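Local atomic coordinates of alkylhydroperoxidase AhpD core: uncharacterized peroxidase-related protein (Ralstonia eutropha, PDB entry 2PRR), a protein that is of uncharacterised function but, as a member of the carboxymuconolactone decarboxylase family with an AhpD-like core, is probably a peroxidase-related oxidoreductase. Residues Leu128-Lys133 with Glu157-Ile162; Arg25-Glu30 with Ala54-His59; Pro13-Ala18 with Thr44-Pro49. All blocks are in the same frame, centred on the assembly; numbering follows the deposited sequence.

Contact 1: residues Leu128-Lys133 with Glu157-Ile162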
# COMPACT_ATOMS: atom_id res chain seq x y z
N LEU D 128 18.04 1.08 12.75
CA LEU D 128 16.72 0.50 12.57
C LEU D 128 16.13 0.95 11.25
O LEU D 128 15.34 0.22 10.71
CB LEU D 128 15.78 0.84 13.73
CG LEU D 128 16.19 0.43 15.14
CD1 LEU D 128 15.07 0.81 16.09
CD2 LEU D 128 16.51 -1.06 15.22
N ASP D 129 16.48 2.14 10.76
CA ASP D 129 15.99 2.59 9.43
C ASP D 129 16.41 1.55 8.38
O ASP D 129 15.64 1.19 7.49
CB ASP D 129 16.54 3.96 9.01
CG ASP D 129 16.03 5.14 9.84
OD1 ASP D 129 14.91 5.10 10.38
OD2 ASP D 129 16.75 6.15 9.94
N PHE D 130 17.64 1.07 8.50
CA PHE D 130 18.21 0.12 7.57
C PHE D 130 17.50 -1.22 7.71
O PHE D 130 16.99 -1.76 6.73
CB PHE D 130 19.73 -0.02 7.82
CG PHE D 130 20.41 -0.99 6.88
CD1 PHE D 130 20.47 -0.72 5.52
CD2 PHE D 130 20.99 -2.16 7.36
CE1 PHE D 130 21.08 -1.59 4.67
CE2 PHE D 130 21.61 -3.03 6.52
CZ PHE D 130 21.65 -2.75 5.16
N ALA D 131 17.49 -1.73 8.94
CA ALA D 131 16.75 -2.95 9.27
C ALA D 131 15.35 -2.95 8.66
O ALA D 131 14.92 -3.95 8.11
CB ALA D 131 16.63 -3.06 10.76
N LEU D 132 14.62 -1.85 8.81
CA LEU D 132 13.26 -1.78 8.25
C LEU D 132 13.23 -1.86 6.75
O LEU D 132 12.31 -2.46 6.22
CB LEU D 132 12.49 -0.56 8.77
CG LEU D 132 11.63 -0.80 10.04
CD1 LEU D 132 10.55 -1.85 9.77
CD2 LEU D 132 12.41 -1.22 11.28
N LYS D 133 14.25 -1.30 6.09
CA LYS D 133 14.36 -1.37 4.62
C LYS D 133 14.65 -2.80 4.13
O LYS D 133 14.09 -3.27 3.12
CB LYS D 133 15.47 -0.44 4.11
CG LYS D 133 15.38 -0.25 2.59
CD LYS D 133 16.40 0.70 2.02
CE LYS D 133 15.95 1.09 0.56
NZ LYS D 133 16.94 1.92 -0.22
N GLU D 157 30.62 -4.44 7.71
CA GLU D 157 30.43 -5.70 8.39
C GLU D 157 29.26 -5.61 9.38
O GLU D 157 28.53 -6.58 9.52
CB GLU D 157 31.73 -6.18 9.06
CG GLU D 157 32.81 -6.57 8.05
CD GLU D 157 32.36 -7.68 7.12
OE1 GLU D 157 31.99 -8.75 7.64
OE2 GLU D 157 32.37 -7.48 5.87
N ASP D 158 29.09 -4.45 10.03
CA ASP D 158 27.95 -4.20 10.92
C ASP D 158 26.66 -4.18 10.04
O ASP D 158 25.62 -4.71 10.41
CB ASP D 158 28.07 -2.85 11.64
CG ASP D 158 29.33 -2.73 12.54
OD1 ASP D 158 29.93 -3.76 12.90
OD2 ASP D 158 29.71 -1.57 12.87
N ALA D 159 26.73 -3.55 8.88
CA ALA D 159 25.58 -3.53 7.99
C ALA D 159 25.10 -4.96 7.68
O ALA D 159 23.89 -5.19 7.60
CB ALA D 159 25.90 -2.75 6.70
N TRP D 160 26.02 -5.92 7.53
CA TRP D 160 25.67 -7.33 7.25
C TRP D 160 25.00 -7.98 8.49
O TRP D 160 24.06 -8.77 8.36
CB TRP D 160 26.92 -8.12 6.84
CG TRP D 160 26.76 -9.60 6.55
CD1 TRP D 160 26.33 -10.57 7.42
CD2 TRP D 160 27.12 -10.30 5.34
NE1 TRP D 160 26.33 -11.80 6.80
CE2 TRP D 160 26.83 -11.66 5.53
CE3 TRP D 160 27.65 -9.91 4.11
CZ2 TRP D 160 27.06 -12.62 4.56
CZ3 TRP D 160 27.86 -10.86 3.14
CH2 TRP D 160 27.57 -12.19 3.36
N ASP D 161 25.49 -7.64 9.67
CA ASP D 161 24.92 -8.15 10.90
C ASP D 161 23.46 -7.72 11.09
O ASP D 161 22.62 -8.52 11.48
CB ASP D 161 25.76 -7.69 12.09
CG ASP D 161 27.12 -8.38 12.16
OD1 ASP D 161 27.33 -9.39 11.47
OD2 ASP D 161 27.99 -7.93 12.94
N ILE D 162 23.19 -6.45 10.80
CA ILE D 162 21.81 -5.89 10.88
C ILE D 162 20.90 -6.66 9.95
O ILE D 162 19.90 -7.20 10.38
CB ILE D 162 21.78 -4.37 10.49
CG1 ILE D 162 22.55 -3.54 11.51
CG2 ILE D 162 20.30 -3.83 10.33
CD1 ILE D 162 22.94 -2.16 11.04
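Phe-130 of helix 122-137 reaches across to Ala-159 and Ile-162 of helix 156-179, joining two helices of the all-helical AhpD-like fold. The short segments cross at -53° with their axes 10.2 Å apart. The touching residues are buried; the side-chain packing is apolar, and the ring edge also meets a backbone carbonyl. From CB the phenylalanine chain heads for the other helix: CG stands anti to the backbone N (chi1 -179°), which carries the ring out between the two backbones. On the ring, CD2 meets the methyl CG2 of Ile-162 at 3.5 Å and has CB of the same residue a little farther off. One atom farther out, CE2 comes against the backbone carbonyl of the second helix, 3.3 Å from Ala-159 O, while the methyl CB of Ala-159 lies 4.3 Å from CE2. CZ, at the tip, passes the same oxygen more distantly. Ile-162 borders the ring at its edge, with its CB in the ring plane, and Ala-159 O also lies near that plane.

The isoleucine serves two neighbours with one branch, CG2, which stands anti to the backbone N and touches both the phenylalanine and Ala-131. Ile-77 of helix 71-84 packs on both Ala-131 and Ile-162, and Leu-149 of helix 143-151 on both Phe-130 and Ala-159, so further helices join the same apolar cluster. Thr-178 of the second subunit also packs on Phe-130. Ala-131 CA and Ile-162 CA, 6.1 Å apart, are the nearest such pair, and beside them Ala-131 CB sits 3.8 Å from Ile-162 CG2.

Contact 2: residues Arg25-Glu30 with Ala54-His59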
# COMPACT_ATOMS: atom_id res chain seq x y z
N ARG D 25 16.84 -32.22 23.54
CA ARG D 25 16.49 -32.22 24.96
C ARG D 25 17.50 -31.43 25.81
O ARG D 25 17.10 -30.73 26.75
CB ARG D 25 16.43 -33.64 25.52
CG ARG D 25 15.30 -34.53 25.01
CD ARG D 25 15.17 -35.84 25.83
NE ARG D 25 14.84 -35.56 27.24
CZ ARG D 25 15.71 -35.40 28.25
NH1 ARG D 25 17.03 -35.52 28.08
NH2 ARG D 25 15.25 -35.12 29.46
N GLN D 26 18.79 -31.54 25.48
CA GLN D 26 19.85 -30.85 26.23
C GLN D 26 19.83 -29.33 26.01
O GLN D 26 20.10 -28.56 26.94
CB GLN D 26 21.24 -31.46 25.91
CG GLN D 26 22.44 -30.84 26.66
N ARG D 27 19.50 -28.89 24.80
CA ARG D 27 19.42 -27.46 24.52
C ARG D 27 18.24 -26.87 25.30
O ARG D 27 18.35 -25.78 25.88
CB ARG D 27 19.26 -27.19 23.03
CG ARG D 27 19.13 -25.72 22.69
CD ARG D 27 18.75 -25.54 21.25
NE ARG D 27 19.89 -25.66 20.35
CZ ARG D 27 20.71 -24.66 20.04
NH1 ARG D 27 20.58 -23.46 20.60
NH2 ARG D 27 21.69 -24.88 19.18
N ILE D 28 17.11 -27.59 25.30
CA ILE D 28 15.92 -27.18 26.05
C ILE D 28 16.20 -27.14 27.56
O ILE D 28 15.77 -26.22 28.26
CB ILE D 28 14.72 -28.12 25.76
CG1 ILE D 28 14.28 -27.97 24.30
CG2 ILE D 28 13.55 -27.82 26.69
CD1 ILE D 28 13.21 -28.97 23.88
N LEU D 29 16.91 -28.13 28.08
CA LEU D 29 17.23 -28.14 29.52
C LEU D 29 18.19 -27.02 29.92
O LEU D 29 18.07 -26.45 31.00
CB LEU D 29 17.76 -29.50 29.92
CG LEU D 29 16.65 -30.53 30.07
CD1 LEU D 29 17.20 -31.94 29.99
CD2 LEU D 29 15.87 -30.33 31.38
N GLU D 30 19.14 -26.72 29.03
CA GLU D 30 20.13 -25.66 29.26
C GLU D 30 19.45 -24.29 29.35
O GLU D 30 19.81 -23.46 30.19
CB GLU D 30 21.21 -25.68 28.16
CG GLU D 30 22.41 -24.75 28.39
N ALA D 54 18.56 -26.58 12.78
CA ALA D 54 19.03 -25.58 11.83
C ALA D 54 18.64 -24.15 12.24
O ALA D 54 19.37 -23.19 11.96
CB ALA D 54 18.50 -25.91 10.43
N PHE D 55 17.50 -24.01 12.90
CA PHE D 55 17.01 -22.71 13.37
C PHE D 55 17.94 -22.20 14.46
O PHE D 55 18.49 -21.10 14.37
CB PHE D 55 15.58 -22.87 13.91
CG PHE D 55 14.91 -21.57 14.34
CD1 PHE D 55 15.06 -21.09 15.63
CD2 PHE D 55 14.10 -20.87 13.46
CE1 PHE D 55 14.45 -19.93 16.02
CE2 PHE D 55 13.48 -19.71 13.84
CZ PHE D 55 13.65 -19.23 15.12
N PHE D 56 18.11 -23.00 15.50
CA PHE D 56 18.91 -22.54 16.62
C PHE D 56 20.37 -22.34 16.29
O PHE D 56 21.00 -21.44 16.80
CB PHE D 56 18.66 -23.36 17.87
CG PHE D 56 17.31 -23.11 18.44
CD1 PHE D 56 17.06 -21.95 19.15
CD2 PHE D 56 16.26 -23.98 18.21
CE1 PHE D 56 15.81 -21.68 19.62
CE2 PHE D 56 15.01 -23.71 18.70
CZ PHE D 56 14.79 -22.57 19.40
N ALA D 57 20.89 -23.14 15.39
CA ALA D 57 22.25 -22.94 14.94
C ALA D 57 22.39 -21.62 14.21
O ALA D 57 23.39 -20.92 14.35
CB ALA D 57 22.69 -24.09 14.07
N TYR D 58 21.39 -21.26 13.40
CA TYR D 58 21.43 -20.00 12.68
C TYR D 58 21.26 -18.90 13.70
O TYR D 58 21.96 -17.90 13.66
CB TYR D 58 20.33 -19.90 11.62
CG TYR D 58 20.74 -19.14 10.38
CD1 TYR D 58 21.47 -17.96 10.46
CD2 TYR D 58 20.38 -19.59 9.12
CE1 TYR D 58 21.86 -17.28 9.32
CE2 TYR D 58 20.77 -18.88 7.95
CZ TYR D 58 21.49 -17.72 8.07
OH TYR D 58 21.87 -17.00 6.94
N HIS D 59 20.31 -19.06 14.62
CA HIS D 59 20.09 -18.07 15.65
C HIS D 59 21.38 -17.76 16.44
O HIS D 59 21.75 -16.59 16.66
CB HIS D 59 18.98 -18.53 16.61
CG HIS D 59 18.82 -17.62 17.79
ND1 HIS D 59 19.46 -17.83 18.99
CD2 HIS D 59 18.14 -16.46 17.93
CE1 HIS D 59 19.16 -16.86 19.83
NE2 HIS D 59 18.36 -16.01 19.21
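Arg-27 of helix 22-35 lays its guanidinium over Phe-56 of helix 49-63, and it is the CB methylene of the phenylalanine, rather than its ring, that takes the centre of the flat group. Phe-56 CB lies 3.2 Å above the guanidinium plane, with CZ of Arg-27 3.3 Å from that carbon. The aromatic ring begins only beside this: NH1 of Arg-27 is 3.9 Å from Phe-56 CG, approaching obliquely, and the two planes are 26° apart. Ala-57 stands at the margin, its backbone N 4.2 Å from Arg-27 NH2.

The helices are well separated here, the CA atoms of Arg-27 and Phe-56 being 9.3 Å apart, so the long arginine chain does the bridging. It leaves its helix extended and turns at chi3 (-80°), which brings the guanidinium face against the phenylalanine CB. Farther out, NH1 forms a salt bridge with Asp-60, one turn beyond Phe-56 on the same helix, and this ion pair anchors the charged end. Phe-56 is placed by other aromatics: Phe-55 CD1 sits over one face of its ring, Phe-42 of helix 40-45 stacks with it, and Phe-52 meets it at an angle. Phe-42 also packs on Arg-27, tying the short helix to both sides of the contact. A bound di(hydroxyethyl)ether lies about 4 Å from the Phe-56 side chain.

A charged residue thus spans two helices at a partly buried place by resting its flat face on carbon, while the salt bridge to Asp-60 would balance its charge.

Contact 3: residues Pro13-Ala18 with Thr44-Pro49; sequences PVPELA and TLAHRP
Pro-15, in the loop ahead of helix 22-35, packs against the turn that follows helix 40-45. Its CG makes an apolar contact 3.7 Å from the methyl CB of Ala-46, and its CD passes 3.9 Å from the backbone N of His-47. This close-fitting part is set on the type I beta turn from Leu-45 to Arg-48, which leads into helix 49-63 with Arg-48 at its N-cap.

The other side is equally close but lies toward solvent, with a water beside it. The exposed Pro-13 ring crosses the imidazole obliquely, its CD 3.7 Å from His-47 CE1. With CG anti to its backbone N (chi1 174°), the histidine extends from the turn toward the proline, and its NE2 is hydrogen-bonded to Glu-157 of the second subunit. The water joins loop and turn, donating to Pro-13 O at 2.9 Å and lying 3.0 Å from Thr-44 O; as more acceptors than protons lie around it, the two bonds may not both be made at once.

Direct contact is mostly van der Waals, with water serving two backbone carbonyls that cannot bond each other, while the polar end of His-47 is committed to the subunit interface.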
# COMPACT_ATOMS: atom_id res chain seq x y z
N PRO D 13 1.07 -30.11 16.87
CA PRO D 13 1.44 -30.89 18.05
C PRO D 13 2.73 -30.44 18.71
O PRO D 13 3.64 -29.99 18.05
CB PRO D 13 1.60 -32.32 17.49
CG PRO D 13 0.81 -32.34 16.21
CD PRO D 13 0.92 -30.96 15.67
N VAL D 14 2.78 -30.56 20.02
CA VAL D 14 3.95 -30.21 20.79
C VAL D 14 4.46 -31.49 21.39
O VAL D 14 3.74 -32.14 22.15
CB VAL D 14 3.61 -29.23 21.90
CG1 VAL D 14 4.88 -28.81 22.66
CG2 VAL D 14 2.90 -28.02 21.30
N PRO D 15 5.71 -31.88 21.07
CA PRO D 15 6.22 -33.12 21.63
C PRO D 15 6.55 -33.02 23.10
O PRO D 15 6.77 -31.92 23.62
CB PRO D 15 7.52 -33.31 20.85
CG PRO D 15 7.97 -31.96 20.59
CD PRO D 15 6.72 -31.23 20.22
N GLU D 16 6.57 -34.17 23.76
CA GLU D 16 6.98 -34.28 25.14
C GLU D 16 8.49 -34.20 25.16
O GLU D 16 9.16 -34.79 24.32
CB GLU D 16 6.60 -35.66 25.70
CG GLU D 16 5.13 -35.91 25.89
CD GLU D 16 4.56 -35.10 27.03
OE1 GLU D 16 5.32 -34.34 27.67
OE2 GLU D 16 3.34 -35.22 27.27
N LEU D 17 9.02 -33.48 26.15
CA LEU D 17 10.46 -33.34 26.31
C LEU D 17 11.12 -34.72 26.31
O LEU D 17 12.18 -34.90 25.71
CB LEU D 17 10.77 -32.56 27.60
CG LEU D 17 12.24 -32.21 27.93
CD1 LEU D 17 12.90 -31.47 26.79
CD2 LEU D 17 12.36 -31.40 29.22
N ALA D 18 10.47 -35.70 26.92
CA ALA D 18 10.98 -37.08 26.94
C ALA D 18 11.09 -37.76 25.56
O ALA D 18 12.07 -38.46 25.30
CB ALA D 18 10.11 -37.93 27.88
N THR D 44 7.72 -25.70 20.41
CA THR D 44 6.88 -25.73 19.21
C THR D 44 7.65 -26.18 17.98
O THR D 44 7.14 -26.97 17.18
CB THR D 44 6.18 -24.36 18.95
OG1 THR D 44 7.16 -23.31 18.86
CG2 THR D 44 5.21 -24.05 20.07
N LEU D 45 8.88 -25.68 17.84
CA LEU D 45 9.73 -26.08 16.70
C LEU D 45 10.27 -27.51 16.86
O LEU D 45 10.64 -28.13 15.87
CB LEU D 45 10.88 -25.09 16.46
CG LEU D 45 10.48 -23.68 16.00
CD1 LEU D 45 11.74 -22.87 15.83
CD2 LEU D 45 9.62 -23.61 14.67
N ALA D 46 10.28 -28.04 18.09
CA ALA D 46 10.72 -29.43 18.34
C ALA D 46 9.83 -30.48 17.62
O ALA D 46 10.18 -31.66 17.60
CB ALA D 46 10.80 -29.70 19.84
N HIS D 47 8.68 -30.05 17.09
CA HIS D 47 7.80 -30.86 16.23
C HIS D 47 8.53 -31.28 14.94
O HIS D 47 8.23 -32.32 14.37
CB HIS D 47 6.53 -30.04 15.89
CG HIS D 47 5.60 -30.71 14.91
ND1 HIS D 47 4.85 -31.82 15.22
CD2 HIS D 47 5.28 -30.39 13.63
CE1 HIS D 47 4.13 -32.17 14.17
NE2 HIS D 47 4.37 -31.32 13.19
N ARG D 48 9.45 -30.44 14.45
CA ARG D 48 10.26 -30.76 13.29
C ARG D 48 11.74 -30.63 13.68
O ARG D 48 12.36 -29.62 13.35
CB ARG D 48 9.95 -29.82 12.14
CG ARG D 48 8.51 -29.89 11.61
CD ARG D 48 8.16 -31.25 11.05
NE ARG D 48 6.95 -31.18 10.24
CZ ARG D 48 6.93 -30.78 8.96
NH1 ARG D 48 8.04 -30.37 8.37
NH2 ARG D 48 5.78 -30.77 8.27
N PRO D 49 12.32 -31.66 14.39
CA PRO D 49 13.72 -31.68 14.93
C PRO D 49 14.85 -31.18 14.02
O PRO D 49 15.72 -30.45 14.46
CB PRO D 49 13.92 -33.15 15.29
CG PRO D 49 12.60 -33.60 15.68
CD PRO D 49 11.64 -32.92 14.71
O HOH W 1 4.16 -27.19 17.38

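Overall arrangement
Along the chain, contacts 2 and 3 are interleaved in the first 60 residues, and contact 1 follows much later, on helices 122-137 and 156-179. Contacts 2 and 3 have centres 12 Å apart and touch directly: Leu-17 packs on Arg-25 and Ile-28, and Leu-45 on Phe-55. Helices 22-35, 40-45 and 49-63 thus pack together in the N-terminal part of the chain. Contact 1 lies apart, its nearest atoms about 7 Å from contact 2 and about 18 Å from contact 3, on the opposite side of the chain's centre from contact 3. Residues 47-48 and 157-161 link contact 3 of one subunit to contact 1 of the other.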